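Local structure of PF04016 domain protein (Desulfitobacterium hafniense, 3L5O) at residues V86-S95 and A195-P203. The protein is of unknown function but combines enolase-like and Rossmann-like folds around a probable active site, with a possible role in heavy-metal chelation. Residues are numbered along the deposited sequence; the frame is centred on the assembly and turned at random. Where two conformers were deposited one is given.
Sequences VKSWNYVEAS and ASVVDKTLP. With IMD (imidazole), chain D.
Lys-200 runs across one face of the Trp-89 indole: its CE, 4.1 Å from the centroid of the six-membered ring, and Lys-87 O both lie over that face, offset toward the rim. Asp-199 CB packs on one face of the Tyr-91 ring, 3.7 Å from the centroid, while the Val-198 carbonyl oxygen approaches that ring obliquely. Bends at chi2 (70°) and chi3 (73°) fold Lys-200 back along the indole and bring its ammonium to three carbonyl oxygens. NZ donates to Val-86 O and to Ser-88 O, each at 2.7 Å, and to Val-198 O at 2.8 Å. Beside the ammonium, Val-198 CG1 meets Ala-94 CB (3.8 Å), and Val-197 touches Val-86. Asp-199 CG stands between its backbone N and carbonyl carbon (chi1 60°), directing the carboxylate to Thr-201: OD1 accepts from Thr-201 OG1 on the syn side and from Thr-201 N on the anti side, the latter closing an Asx turn, while OD2 receives Trp-168 NE1. A bound imidazole, probably from the crystallisation liquor, borders this carboxylate. The turn leads from helix 195-199, which follows strand 189-193 of the Rossmann-like sheet, toward helix 202-208; the contact as a whole joins this region to the start of helix 91-105.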
loop_
_atom_site.group_PDB
_atom_site.type_symbol
_atom_site.label_atom_id
_atom_site.label_comp_id
_atom_site.label_asym_id
_atom_site.label_seq_id
_atom_site.Cartn_x
_atom_site.Cartn_y
_atom_site.Cartn_z
ATOM N N VAL A 86 3.400 12.027 -3.422
ATOM C CA VAL A 86 2.432 11.231 -2.653
ATOM C C VAL A 86 1.382 12.113 -1.972
ATOM O O VAL A 86 0.256 11.678 -1.734
ATOM C CB VAL A 86 3.126 10.294 -1.608
ATOM C CG1 VAL A 86 3.682 11.068 -0.418
ATOM C CG2 VAL A 86 2.164 9.164 -1.140
ATOM N N LYS A 87 1.746 13.358 -1.700
ATOM C CA LYS A 87 0.858 14.277 -1.032
ATOM C C LYS A 87 -0.091 15.006 -1.967
ATOM O O LYS A 87 -0.964 15.762 -1.503
ATOM C CB LYS A 87 1.666 15.275 -0.247
ATOM C CG LYS A 87 2.574 14.717 0.851
ATOM C CD LYS A 87 3.088 15.948 1.625
ATOM C CE LYS A 87 4.057 15.665 2.744
ATOM N NZ LYS A 87 5.386 16.307 2.470
ATOM N N SER A 88 0.006 14.725 -3.263
ATOM C CA SER A 88 -0.815 15.422 -4.247
ATOM C C SER A 88 -2.287 15.067 -4.135
ATOM O O SER A 88 -2.648 13.913 -3.869
ATOM C CB SER A 88 -0.333 15.109 -5.650
ATOM O OG SER A 88 -1.202 15.679 -6.592
ATOM N N TRP A 89 -3.153 16.058 -4.363
ATOM C CA TRP A 89 -4.607 15.798 -4.407
ATOM C C TRP A 89 -5.056 15.328 -5.773
ATOM O O TRP A 89 -6.222 15.057 -5.980
ATOM C CB TRP A 89 -5.381 17.033 -3.960
ATOM C CG TRP A 89 -5.149 17.274 -2.520
ATOM C CD1 TRP A 89 -4.415 18.279 -1.962
ATOM C CD2 TRP A 89 -5.552 16.419 -1.446
ATOM N NE1 TRP A 89 -4.374 18.123 -0.598
ATOM C CE2 TRP A 89 -5.065 16.987 -0.256
ATOM C CE3 TRP A 89 -6.282 15.221 -1.371
ATOM C CZ2 TRP A 89 -5.301 16.422 0.993
ATOM C CZ3 TRP A 89 -6.517 14.662 -0.132
ATOM C CH2 TRP A 89 -6.041 15.275 1.035
ATOM N N ASN A 90 -4.106 15.243 -6.702
ATOM C CA ASN A 90 -4.273 14.547 -7.961
ATOM C C ASN A 90 -3.803 13.117 -7.710
ATOM O O ASN A 90 -2.625 12.865 -7.488
ATOM C CB ASN A 90 -3.439 15.247 -9.050
ATOM C CG ASN A 90 -3.531 14.555 -10.390
ATOM O OD1 ASN A 90 -3.423 13.327 -10.491
ATOM N ND2 ASN A 90 -3.747 15.328 -11.420
ATOM N N TYR A 91 -4.737 12.173 -7.732
ATOM C CA TYR A 91 -4.448 10.803 -7.365
ATOM C C TYR A 91 -3.510 10.015 -8.312
ATOM O O TYR A 91 -2.812 9.116 -7.850
ATOM C CB TYR A 91 -5.767 10.060 -7.042
ATOM C CG TYR A 91 -6.510 10.561 -5.756
ATOM C CD1 TYR A 91 -5.867 11.349 -4.773
ATOM C CD2 TYR A 91 -7.850 10.202 -5.525
ATOM C CE1 TYR A 91 -6.551 11.787 -3.611
ATOM C CE2 TYR A 91 -8.536 10.627 -4.369
ATOM C CZ TYR A 91 -7.884 11.413 -3.418
ATOM O OH TYR A 91 -8.581 11.817 -2.288
ATOM N N VAL A 92 -3.445 10.351 -9.592
ATOM C CA VAL A 92 -2.428 9.731 -10.467
ATOM C C VAL A 92 -0.996 10.169 -10.054
ATOM O O VAL A 92 -0.075 9.383 -10.062
ATOM C CB VAL A 92 -2.672 10.033 -11.948
ATOM C CG1 VAL A 92 -1.531 9.507 -12.802
ATOM C CG2 VAL A 92 -3.989 9.434 -12.394
ATOM N N GLU A 93 -0.834 11.441 -9.718
ATOM C CA GLU A 93 0.420 11.974 -9.222
ATOM C C GLU A 93 0.773 11.331 -7.877
ATOM O O GLU A 93 1.911 10.931 -7.654
ATOM C CB GLU A 93 0.309 13.491 -9.118
ATOM C CG GLU A 93 1.506 14.143 -8.473
ATOM C CD GLU A 93 1.532 15.646 -8.602
ATOM O OE1 GLU A 93 0.746 16.191 -9.412
ATOM O OE2 GLU A 93 2.377 16.277 -7.892
ATOM N N ALA A 94 -0.210 11.209 -6.992
ATOM C CA ALA A 94 0.003 10.596 -5.674
ATOM C C ALA A 94 0.435 9.148 -5.796
ATOM O O ALA A 94 1.306 8.717 -5.061
ATOM C CB ALA A 94 -1.233 10.708 -4.819
ATOM N N SER A 95 -0.096 8.435 -6.780
ATOM C CA SER A 95 0.271 7.032 -6.998
ATOM C C SER A 95 1.744 6.915 -7.386
ATOM O O SER A 95 2.421 6.025 -6.939
ATOM C CB SER A 95 -0.649 6.348 -8.033
ATOM O OG SER A 95 -0.289 6.662 -9.372
ATOM N N ALA A 195 -4.105 1.677 -0.907
ATOM C CA ALA A 195 -4.730 2.773 -1.683
ATOM C C ALA A 195 -5.090 3.963 -0.801
ATOM O O ALA A 195 -5.242 5.066 -1.305
ATOM C CB ALA A 195 -5.979 2.300 -2.437
ATOM N N SER A 196 -5.264 3.733 0.503
ATOM C CA SER A 196 -5.576 4.796 1.436
ATOM C C SER A 196 -4.437 5.803 1.614
ATOM O O SER A 196 -4.674 6.933 2.000
ATOM C CB SER A 196 -5.962 4.231 2.793
ATOM O OG SER A 196 -4.886 3.482 3.335
ATOM N N VAL A 197 -3.209 5.394 1.345
ATOM C CA VAL A 197 -2.076 6.312 1.335
ATOM C C VAL A 197 -2.272 7.304 0.221
ATOM O O VAL A 197 -2.137 8.531 0.419
ATOM C CB VAL A 197 -0.721 5.546 1.106
ATOM C CG1 VAL A 197 0.465 6.516 0.995
ATOM C CG2 VAL A 197 -0.510 4.570 2.209
ATOM N N VAL A 198 -2.602 6.780 -0.952
ATOM C CA VAL A 198 -2.755 7.609 -2.139
ATOM C C VAL A 198 -3.911 8.599 -2.013
ATOM O O VAL A 198 -3.794 9.771 -2.372
ATOM C CB VAL A 198 -2.982 6.736 -3.389
ATOM C CG1 VAL A 198 -3.331 7.604 -4.593
ATOM C CG2 VAL A 198 -1.746 5.852 -3.691
ATOM N N ASP A 199 -5.051 8.163 -1.498
ATOM C CA ASP A 199 -6.162 9.108 -1.449
ATOM C C ASP A 199 -6.256 9.934 -0.144
ATOM O O ASP A 199 -7.120 10.793 -0.017
ATOM C CB ASP A 199 -7.486 8.443 -1.871
ATOM C CG ASP A 199 -7.852 7.334 -1.021
ATOM O OD1 ASP A 199 -7.396 7.359 0.150
ATOM O OD2 ASP A 199 -8.605 6.403 -1.418
ATOM N N LYS A 200 -5.317 9.720 0.771
ATOM C CA LYS A 200 -5.210 10.511 2.012
ATOM C C LYS A 200 -6.331 10.247 3.015
ATOM O O LYS A 200 -6.567 11.035 3.921
ATOM C CB LYS A 200 -5.045 12.010 1.727
ATOM C CG LYS A 200 -3.574 12.526 1.725
ATOM C CD LYS A 200 -2.733 12.048 0.557
ATOM C CE LYS A 200 -3.130 12.758 -0.752
ATOM N NZ LYS A 200 -2.391 12.094 -1.890
ATOM N N THR A 201 -6.984 9.100 2.890
ATOM C CA THR A 201 -7.956 8.651 3.908
ATOM C C THR A 201 -7.257 8.006 5.089
ATOM O O THR A 201 -7.843 7.888 6.174
ATOM C CB THR A 201 -8.981 7.659 3.309
ATOM O OG1 THR A 201 -8.310 6.591 2.619
ATOM C CG2 THR A 201 -9.843 8.367 2.285
ATOM N N LEU A 202 -6.006 7.593 4.888
ATOM C CA LEU A 202 -5.315 6.771 5.876
ATOM C C LEU A 202 -5.246 7.408 7.273
ATOM O O LEU A 202 -5.550 6.740 8.230
ATOM C CB LEU A 202 -3.910 6.362 5.398
ATOM C CG LEU A 202 -3.110 5.450 6.338
ATOM C CD1 LEU A 202 -3.789 4.118 6.555
ATOM C CD2 LEU A 202 -1.707 5.204 5.772
ATOM N N PRO A 203 -4.813 8.659 7.421
ATOM C CA PRO A 203 -4.659 9.191 8.787
ATOM C C PRO A 203 -5.974 9.126 9.577
ATOM O O PRO A 203 -5.942 8.712 10.731
ATOM C CB PRO A 203 -4.161 10.613 8.564
ATOM C CG PRO A 203 -3.537 10.601 7.167
ATOM C CD PRO A 203 -4.355 9.622 6.380
HETATM N N1 IMD D . -10.159 2.732 -0.197
HETATM C C2 IMD D . -8.925 3.293 -0.250
HETATM N N3 IMD D . -8.958 4.450 0.430
HETATM C C4 IMD D . -10.199 4.635 0.911
HETATM C C5 IMD D . -10.965 3.548 0.509
#